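Antisigma-factor antagonist, STAS (Rhodobacter sphaeroides, PDB 3OIZ) supplies the STAS domain of a membrane protein that is probably a SulP-type sulfate transporter. Local coordinates at residues 5-10 with 20-25; 46-51 with 80-85. One frame throughout, in Å; residues are numbered along the deposited sequence. Where two conformers were deposited one is given.

Contact 1: 5-10 with 20-25; sequences FGVTSE and YRVEGQ
Residues 5-10 and 20-25 form part of the N-terminal beta hairpin of the STAS domain. Thr8 and Arg21 are a hydrogen-bonded antiparallel pair, Arg21 N reaching Thr8 O at 2.8 Å in an almost straight bond (172°). Gly6 and Glu23 pair likewise; a CB on Gly6 would collide with Glu23 OE2 in this conformer, so the glycine lets the carboxylate fold over the strand. On the face of Val7, Ser9, Tyr20 and Val22, the CB of Ser9 makes a CH-pi contact over one face of the Tyr20 ring, 4.0 Å from its centroid, while Val7 CG1 meets the ring edge at CD1. The Tyr20 hydroxyl bonds to Asp39 N, which holds the far end of the ring. On the other face the extended Arg21 chain carries its guanidinium to Glu10, with carboxylate and guanidinium planes 68° apart; NH1 lies 2.9 Å from Glu10 OE2, a salt bridge whose hydrogen bonds are weak in angle. An alanine in place of Arg21 would probably lose the side-chain tie between the strands at Glu10 and the water bridge from NH1 to Thr8 OG1, leaving the backbone pairing to hold them. That water accepts from Arg21 NH1 at 2.7 Å.

Contact 2: 46-51 with 80-85; sequences RVVIDV and RIVGMN
Val48 and Arg80 run alongside each other from the same face of the STAS sheet, on neighbouring parallel strands joined by a beta-alpha-beta crossover through helix 59-74. Val48 CG2, anti to its carbonyl carbon, rests over one face of the Arg80 guanidinium, 3.6 Å from NE. Arg80 can lie along the valine because its CG sits between the backbone N and C (chi1 63°) and the chain then runs extended to NE; an arginine suits this place, the flat face of its guanidinium and CG packing on the methyl while the residue as a whole remains exposed. The other branch of Val48 turns to the next residue on the same face: CG1 meets Val82 CG2 at 3.6 Å, the two side chains crossing obliquely. Val82 CG1 in turn lies against the carboxylate of Asp50, 3.8 Å from OD2, while OD1 is hydrogen-bonded to the Ser52 hydroxyl. The opposite face carries Ile49 and Ile81, which touch Leu65 and Val69 of helix 59-74. Val51 CG2 packs against Ile81 CG2 at 3.9 Å.

Backbone hydrogen bonds set Ile49 beside Ile81. Ile49 uses both N and O toward strand 78-82, bonding the residues before and after Ile81, as parallel pairing requires: N donates to Arg80 O at 2.9 Å, and O accepts from Val82 N, which stands 36° out of the carbonyl plane. Val51 N closes the series on Val82 O at 2.8 Å. Gly83 then stands at the N-cap of helix 84-88 with backbone angles that call for glycine. The side chains thus meet mainly by apolar packing, with the charged groups of Arg80 and Asp50 on one face.

In the fold
Both contacts belong to one four-stranded mixed sheet and meet along its middle, where strand 17-23 runs parallel to strand 46-51: Tyr20 N and O probably bond to Val48 O and Asp50 N, and Val22 packs on Ile49. Contact 1 adds the antiparallel edge strand 5-11, contact 2 the parallel edge strand 78-82, so each joins an inner strand to an outer one and both are partly buried. Their chemistry follows this topology. The hairpin of contact 1 joins strands close in sequence and adds a salt bridge and waters on an exposed face. Contact 2 brings together strands adjacent in the sheet but joined in sequence through helix 59-74, and its side chains meet mainly through apolar groups.

Contact 1: 5-10 with 20-25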
ATOM      1  N   PHE A   5      -4.797  -7.749  -8.537  1.00 26.31           N
ATOM      2  CA  PHE A   5      -3.668  -7.240  -7.776  1.00 25.58           C
ATOM      3  C   PHE A   5      -3.395  -8.157  -6.588  1.00 25.54           C
ATOM      4  O   PHE A   5      -4.236  -8.965  -6.204  1.00 27.23           O
ATOM      5  CB  PHE A   5      -3.906  -5.790  -7.300  1.00 25.44           C
ATOM      6  CG  PHE A   5      -4.789  -5.687  -6.083  1.00 25.73           C
ATOM      7  CD1 PHE A   5      -4.231  -5.573  -4.814  1.00 28.20           C
ATOM      8  CD2 PHE A   5      -6.182  -5.723  -6.212  1.00 26.39           C
ATOM      9  CE1 PHE A   5      -5.072  -5.491  -3.668  1.00 30.30           C
ATOM     10  CE2 PHE A   5      -7.018  -5.639  -5.087  1.00 27.97           C
ATOM     11  CZ  PHE A   5      -6.463  -5.537  -3.811  1.00 29.61           C
ATOM     12  N   GLY A   6      -2.222  -8.026  -6.019  1.00 25.29           N
ATOM     13  CA  GLY A   6      -1.847  -8.836  -4.874  1.00 27.08           C
ATOM     14  C   GLY A   6      -1.022  -7.997  -3.900  1.00 26.44           C
ATOM     15  O   GLY A   6      -0.348  -7.041  -4.300  1.00 25.76           O
ATOM     16  N   VAL A   7      -1.131  -8.323  -2.616  1.00 26.73           N
ATOM     17  CA  VAL A   7      -0.310  -7.648  -1.595  1.00 26.23           C
ATOM     18  C   VAL A   7       0.310  -8.723  -0.722  1.00 27.43           C
ATOM     19  O   VAL A   7      -0.386  -9.633  -0.245  1.00 29.55           O
ATOM     20  CB  VAL A   7      -1.130  -6.634  -0.722  1.00 26.47           C
ATOM     21  CG1 VAL A   7      -0.215  -5.982   0.351  1.00 27.88           C
ATOM     22  CG2 VAL A   7      -1.825  -5.537  -1.573  1.00 25.53           C
ATOM     23  N   THR A   8       1.625  -8.645  -0.514  1.00 27.46           N
ATOM     24  CA  THR A   8       2.280  -9.540   0.436  1.00 27.77           C
ATOM     25  C   THR A   8       3.066  -8.651   1.356  1.00 26.47           C
ATOM     26  O   THR A   8       3.226  -7.449   1.073  1.00 26.89           O
ATOM     27  CB  THR A   8       3.252 -10.517  -0.269  1.00 27.88           C
ATOM     28  OG1 THR A   8       4.180  -9.760  -1.048  1.00 29.82           O
ATOM     29  CG2 THR A   8       2.493 -11.453  -1.213  1.00 30.54           C
ATOM     30  N   SER A   9       3.575  -9.200   2.448  1.00 26.07           N
ATOM     31  CA  SER A   9       4.374  -8.366   3.364  1.00 26.40           C
ATOM     32  C   SER A   9       5.489  -9.176   4.022  1.00 27.37           C
ATOM     33  O   SER A   9       5.497 -10.432   3.959  1.00 27.98           O
ATOM     34  CB  SER A   9       3.483  -7.662   4.406  1.00 27.10           C
ATOM     35  OG  SER A   9       2.992  -8.599   5.364  1.00 28.00           O
ATOM     36  N   GLU A  10       6.453  -8.476   4.625  0.50 27.03           N
ATOM     37  CA  GLU A  10       7.549  -9.131   5.334  0.50 28.27           C
ATOM     38  C   GLU A  10       7.867  -8.272   6.526  0.50 27.83           C
ATOM     39  O   GLU A  10       7.998  -7.060   6.397  0.50 27.62           O
ATOM     40  CB  GLU A  10       8.790  -9.282   4.442  0.50 28.81           C
ATOM     41  CG  GLU A  10       8.624 -10.319   3.346  0.50 30.41           C
ATOM     42  CD  GLU A  10       9.799 -10.400   2.380  0.50 33.58           C
ATOM     43  OE1 GLU A  10       9.778 -11.274   1.484  0.50 33.40           O
ATOM     44  OE2 GLU A  10      10.728  -9.580   2.489  0.50 35.08           O
ATOM     45  N   TYR A  20       5.208  -3.791   2.865  1.00 22.18           N
ATOM     46  CA  TYR A  20       4.130  -4.345   2.053  1.00 22.06           C
ATOM     47  C   TYR A  20       4.521  -4.201   0.591  1.00 23.04           C
ATOM     48  O   TYR A  20       4.961  -3.141   0.178  1.00 24.21           O
ATOM     49  CB  TYR A  20       2.872  -3.555   2.316  1.00 21.35           C
ATOM     50  CG  TYR A  20       2.149  -3.894   3.598  1.00 22.41           C
ATOM     51  CD1 TYR A  20       1.177  -4.904   3.628  1.00 22.93           C
ATOM     52  CD2 TYR A  20       2.449  -3.225   4.805  1.00 23.09           C
ATOM     53  CE1 TYR A  20       0.497  -5.222   4.829  1.00 24.52           C
ATOM     54  CE2 TYR A  20       1.774  -3.536   5.987  1.00 22.75           C
ATOM     55  CZ  TYR A  20       0.793  -4.524   5.991  1.00 25.15           C
ATOM     56  OH  TYR A  20       0.125  -4.852   7.155  1.00 26.80           O
ATOM     57  N   ARG A  21       4.334  -5.251  -0.203  1.00 22.72           N
ATOM     58  CA  ARG A  21       4.676  -5.227  -1.611  1.00 23.25           C
ATOM     59  C   ARG A  21       3.373  -5.408  -2.386  1.00 22.90           C
ATOM     60  O   ARG A  21       2.711  -6.432  -2.271  1.00 23.88           O
ATOM     61  CB  ARG A  21       5.719  -6.312  -1.952  1.00 24.93           C
ATOM     62  CG  ARG A  21       7.106  -5.929  -1.349  1.00 27.53           C
ATOM     63  CD  ARG A  21       8.234  -6.914  -1.775  1.00 33.01           C
ATOM     64  NE  ARG A  21       9.456  -6.608  -1.024  1.00 36.03           N
ATOM     65  CZ  ARG A  21       9.797  -7.186   0.131  1.00 39.34           C
ATOM     66  NH1 ARG A  21       9.014  -8.120   0.679  1.00 39.22           N
ATOM     67  NH2 ARG A  21      10.919  -6.841   0.753  1.00 42.03           N
ATOM     68  N   VAL A  22       3.015  -4.394  -3.165  1.00 22.16           N
ATOM     69  CA  VAL A  22       1.803  -4.428  -3.946  1.00 21.67           C
ATOM     70  C   VAL A  22       2.179  -4.676  -5.415  1.00 22.47           C
ATOM     71  O   VAL A  22       3.096  -4.029  -5.966  1.00 22.62           O
ATOM     72  CB  VAL A  22       1.094  -3.045  -3.838  1.00 22.29           C
ATOM     73  CG1 VAL A  22      -0.236  -3.121  -4.520  1.00 23.02           C
ATOM     74  CG2 VAL A  22       0.903  -2.577  -2.357  1.00 22.39           C
ATOM     75  N   GLU A  23       1.478  -5.603  -6.064  0.50 22.59           N
ATOM     76  CA  GLU A  23       1.720  -5.887  -7.499  0.50 23.88           C
ATOM     77  C   GLU A  23       0.427  -6.028  -8.268  0.50 23.46           C
ATOM     78  O   GLU A  23      -0.576  -6.479  -7.720  0.50 24.57           O
ATOM     79  CB  GLU A  23       2.561  -7.148  -7.708  0.50 25.13           C
ATOM     80  CG  GLU A  23       1.976  -8.372  -7.080  0.50 26.94           C
ATOM     81  CD  GLU A  23       0.925  -9.092  -7.942  0.50 28.03           C
ATOM     82  OE1 GLU A  23       0.683  -8.725  -9.128  0.50 27.58           O
ATOM     83  OE2 GLU A  23       0.319 -10.047  -7.408  0.50 30.76           O
ATOM     84  N   GLY A  24       0.439  -5.616  -9.533  1.00 23.06           N
ATOM     85  CA  GLY A  24      -0.758  -5.747 -10.366  1.00 22.51           C
ATOM     86  C   GLY A  24      -1.494  -4.418 -10.535  1.00 22.02           C
ATOM     87  O   GLY A  24      -0.885  -3.345 -10.439  1.00 24.80           O
ATOM     88  N   GLN A  25      -2.805  -4.480 -10.750  1.00 21.81           N
ATOM     89  CA  GLN A  25      -3.587  -3.307 -11.237  1.00 21.10           C
ATOM     90  C   GLN A  25      -4.452  -2.770 -10.109  1.00 21.78           C
ATOM     91  O   GLN A  25      -5.177  -3.543  -9.492  1.00 23.01           O
ATOM     92  CB  GLN A  25      -4.534  -3.717 -12.389  1.00 21.51           C
ATOM     93  CG  GLN A  25      -3.928  -4.740 -13.404  1.00 22.14           C
ATOM     94  CD  GLN A  25      -2.569  -4.306 -13.935  1.00 22.74           C
ATOM     95  OE1 GLN A  25      -2.329  -3.105 -14.169  1.00 22.19           O
ATOM     96  NE2 GLN A  25      -1.656  -5.257 -14.072  1.00 21.41           N
TER
HETATM   97  O   HOH W   1       3.099  -8.840  -3.749  1.00 34.46           O
HETATM   98  O   HOH W   2       6.589  -9.253   0.257  1.00 44.97           O

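Contact 2: 46-51 with 80-85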
ATOM      1  N   ARG A  46       7.929   1.494  11.694  1.00 28.67           N
ATOM      2  CA  ARG A  46       8.056   1.905  10.281  1.00 28.57           C
ATOM      3  C   ARG A  46       7.240   0.998   9.401  1.00 26.99           C
ATOM      4  O   ARG A  46       7.140  -0.194   9.657  1.00 26.88           O
ATOM      5  CB  ARG A  46       9.516   1.867   9.828  1.00 29.15           C
ATOM      6  CG  ARG A  46      10.379   2.896  10.520  1.00 33.55           C
ATOM      7  CD  ARG A  46      11.884   2.771  10.156  1.00 39.19           C
ATOM      8  NE  ARG A  46      12.410   1.407  10.291  1.00 42.48           N
ATOM      9  CZ  ARG A  46      12.760   0.841  11.441  1.00 43.24           C
ATOM     10  NH1 ARG A  46      12.654   1.516  12.590  1.00 45.52           N
ATOM     11  NH2 ARG A  46      13.241  -0.394  11.442  1.00 44.98           N
ATOM     12  N   VAL A  47       6.664   1.580   8.350  1.00 25.94           N
ATOM     13  CA  VAL A  47       5.980   0.818   7.336  1.00 24.54           C
ATOM     14  C   VAL A  47       6.501   1.307   6.000  1.00 24.57           C
ATOM     15  O   VAL A  47       6.597   2.520   5.765  1.00 24.52           O
ATOM     16  CB  VAL A  47       4.433   0.999   7.421  1.00 24.82           C
ATOM     17  CG1 VAL A  47       3.742   0.358   6.217  1.00 26.53           C
ATOM     18  CG2 VAL A  47       3.915   0.408   8.723  1.00 25.51           C
ATOM     19  N   VAL A  48       6.807   0.373   5.110  1.00 24.42           N
ATOM     20  CA  VAL A  48       7.108   0.716   3.721  1.00 24.59           C
ATOM     21  C   VAL A  48       5.977   0.133   2.881  1.00 23.99           C
ATOM     22  O   VAL A  48       5.629  -1.042   3.046  1.00 24.49           O
ATOM     23  CB  VAL A  48       8.446   0.102   3.290  1.00 25.51           C
ATOM     24  CG1 VAL A  48       8.710   0.377   1.788  1.00 25.48           C
ATOM     25  CG2 VAL A  48       9.566   0.626   4.185  1.00 28.61           C
ATOM     26  N   ILE A  49       5.417   0.937   1.973  1.00 22.87           N
ATOM     27  CA  ILE A  49       4.469   0.389   0.975  1.00 22.09           C
ATOM     28  C   ILE A  49       5.122   0.498  -0.389  1.00 21.99           C
ATOM     29  O   ILE A  49       5.316   1.606  -0.919  1.00 23.16           O
ATOM     30  CB  ILE A  49       3.104   1.091   1.018  1.00 22.20           C
ATOM     31  CG1 ILE A  49       2.509   1.050   2.449  1.00 21.72           C
ATOM     32  CG2 ILE A  49       2.122   0.464  -0.006  1.00 22.88           C
ATOM     33  CD1 ILE A  49       1.191   1.804   2.522  1.00 23.02           C
ATOM     34  N   ASP A  50       5.460  -0.662  -0.951  1.00 21.17           N
ATOM     35  CA  ASP A  50       6.219  -0.742  -2.182  1.00 21.78           C
ATOM     36  C   ASP A  50       5.219  -0.968  -3.300  1.00 21.01           C
ATOM     37  O   ASP A  50       4.640  -2.058  -3.411  1.00 21.37           O
ATOM     38  CB  ASP A  50       7.252  -1.884  -2.100  1.00 22.56           C
ATOM     39  CG  ASP A  50       8.137  -1.979  -3.345  1.00 24.84           C
ATOM     40  OD1 ASP A  50       7.701  -1.654  -4.461  1.00 25.86           O
ATOM     41  OD2 ASP A  50       9.288  -2.427  -3.196  1.00 30.40           O
ATOM     42  N   VAL A  51       5.018   0.051  -4.131  1.00 19.63           N
ATOM     43  CA  VAL A  51       4.105  -0.078  -5.281  1.00 18.50           C
ATOM     44  C   VAL A  51       4.869  -0.122  -6.643  1.00 19.62           C
ATOM     45  O   VAL A  51       4.269   0.053  -7.711  1.00 20.41           O
ATOM     46  CB  VAL A  51       3.033   1.062  -5.275  1.00 19.75           C
ATOM     47  CG1 VAL A  51       2.132   0.912  -4.046  1.00 20.92           C
ATOM     48  CG2 VAL A  51       3.699   2.472  -5.337  1.00 19.46           C
ATOM     49  N   ARG A  80       6.781   5.209   4.439  1.00 24.42           N
ATOM     50  CA  ARG A  80       7.289   5.645   3.145  1.00 26.87           C
ATOM     51  C   ARG A  80       6.763   4.800   2.005  1.00 25.10           C
ATOM     52  O   ARG A  80       6.597   3.580   2.155  1.00 24.77           O
ATOM     53  CB  ARG A  80       8.801   5.679   3.118  1.00 28.58           C
ATOM     54  CG  ARG A  80       9.537   4.396   3.303  1.00 35.56           C
ATOM     55  CD  ARG A  80      11.055   4.648   3.442  1.00 44.18           C
ATOM     56  NE  ARG A  80      11.839   3.401   3.531  1.00 50.28           N
ATOM     57  CZ  ARG A  80      12.379   2.757   2.483  1.00 53.48           C
ATOM     58  NH1 ARG A  80      12.239   3.235   1.244  1.00 54.61           N
ATOM     59  NH2 ARG A  80      13.070   1.629   2.674  1.00 54.96           N
ATOM     60  N   ILE A  81       6.562   5.446   0.860  1.00 25.08           N
ATOM     61  CA  ILE A  81       6.138   4.749  -0.339  1.00 24.43           C
ATOM     62  C   ILE A  81       7.386   4.552  -1.193  1.00 24.04           C
ATOM     63  O   ILE A  81       8.200   5.472  -1.325  1.00 26.02           O
ATOM     64  CB  ILE A  81       5.095   5.554  -1.152  1.00 23.53           C
ATOM     65  CG1 ILE A  81       3.793   5.703  -0.346  1.00 26.85           C
ATOM     66  CG2 ILE A  81       4.765   4.787  -2.443  1.00 23.34           C
ATOM     67  CD1 ILE A  81       2.671   6.569  -1.078  1.00 29.77           C
ATOM     68  N   VAL A  82       7.547   3.353  -1.746  1.00 24.03           N
ATOM     69  CA  VAL A  82       8.613   3.045  -2.718  1.00 23.87           C
ATOM     70  C   VAL A  82       7.945   2.778  -4.045  1.00 23.36           C
ATOM     71  O   VAL A  82       6.914   2.096  -4.099  1.00 23.25           O
ATOM     72  CB  VAL A  82       9.398   1.774  -2.300  1.00 24.56           C
ATOM     73  CG1 VAL A  82      10.308   1.266  -3.433  1.00 26.72           C
ATOM     74  CG2 VAL A  82      10.244   2.057  -1.055  1.00 27.25           C
ATOM     75  N   GLY A  83       8.493   3.324  -5.137  1.00 22.74           N
ATOM     76  CA  GLY A  83       7.931   2.991  -6.461  1.00 22.20           C
ATOM     77  C   GLY A  83       6.765   3.853  -6.917  1.00 20.66           C
ATOM     78  O   GLY A  83       6.092   3.482  -7.867  1.00 20.94           O
HETATM   79  N   MSE A  84       6.500   4.978  -6.230  1.00 20.97           N
HETATM   80  CA  MSE A  84       5.389   5.839  -6.631  1.00 20.29           C
HETATM   81  C   MSE A  84       5.509   6.310  -8.071  1.00 20.48           C
HETATM   82  O   MSE A  84       4.502   6.370  -8.775  1.00 20.30           O
HETATM   83  CB  MSE A  84       5.208   7.024  -5.678  1.00 21.08           C
HETATM   84  CG  MSE A  84       3.961   7.871  -5.976  1.00 21.08           C
HETATM   85 SE   MSE A  84       2.388   6.786  -5.575  0.75 26.67          SE
HETATM   86  CE  MSE A  84       0.943   7.990  -5.861  1.00 27.46           C
ATOM     87  N   ASN A  85       6.710   6.676  -8.516  1.00 21.14           N
ATOM     88  CA  ASN A  85       6.864   7.176  -9.897  1.00 23.23           C
ATOM     89  C   ASN A  85       6.438   6.126 -10.906  1.00 21.98           C
ATOM     90  O   ASN A  85       5.582   6.390 -11.801  1.00 23.00           O
ATOM     91  CB  ASN A  85       8.299   7.590 -10.162  1.00 25.29           C
ATOM     92  CG  ASN A  85       8.500   8.141 -11.576  1.00 28.60           C
ATOM     93  OD1 ASN A  85       9.093   7.465 -12.419  1.00 35.32           O
ATOM     94  ND2 ASN A  85       8.010   9.372 -11.841  1.00 33.14           N
TER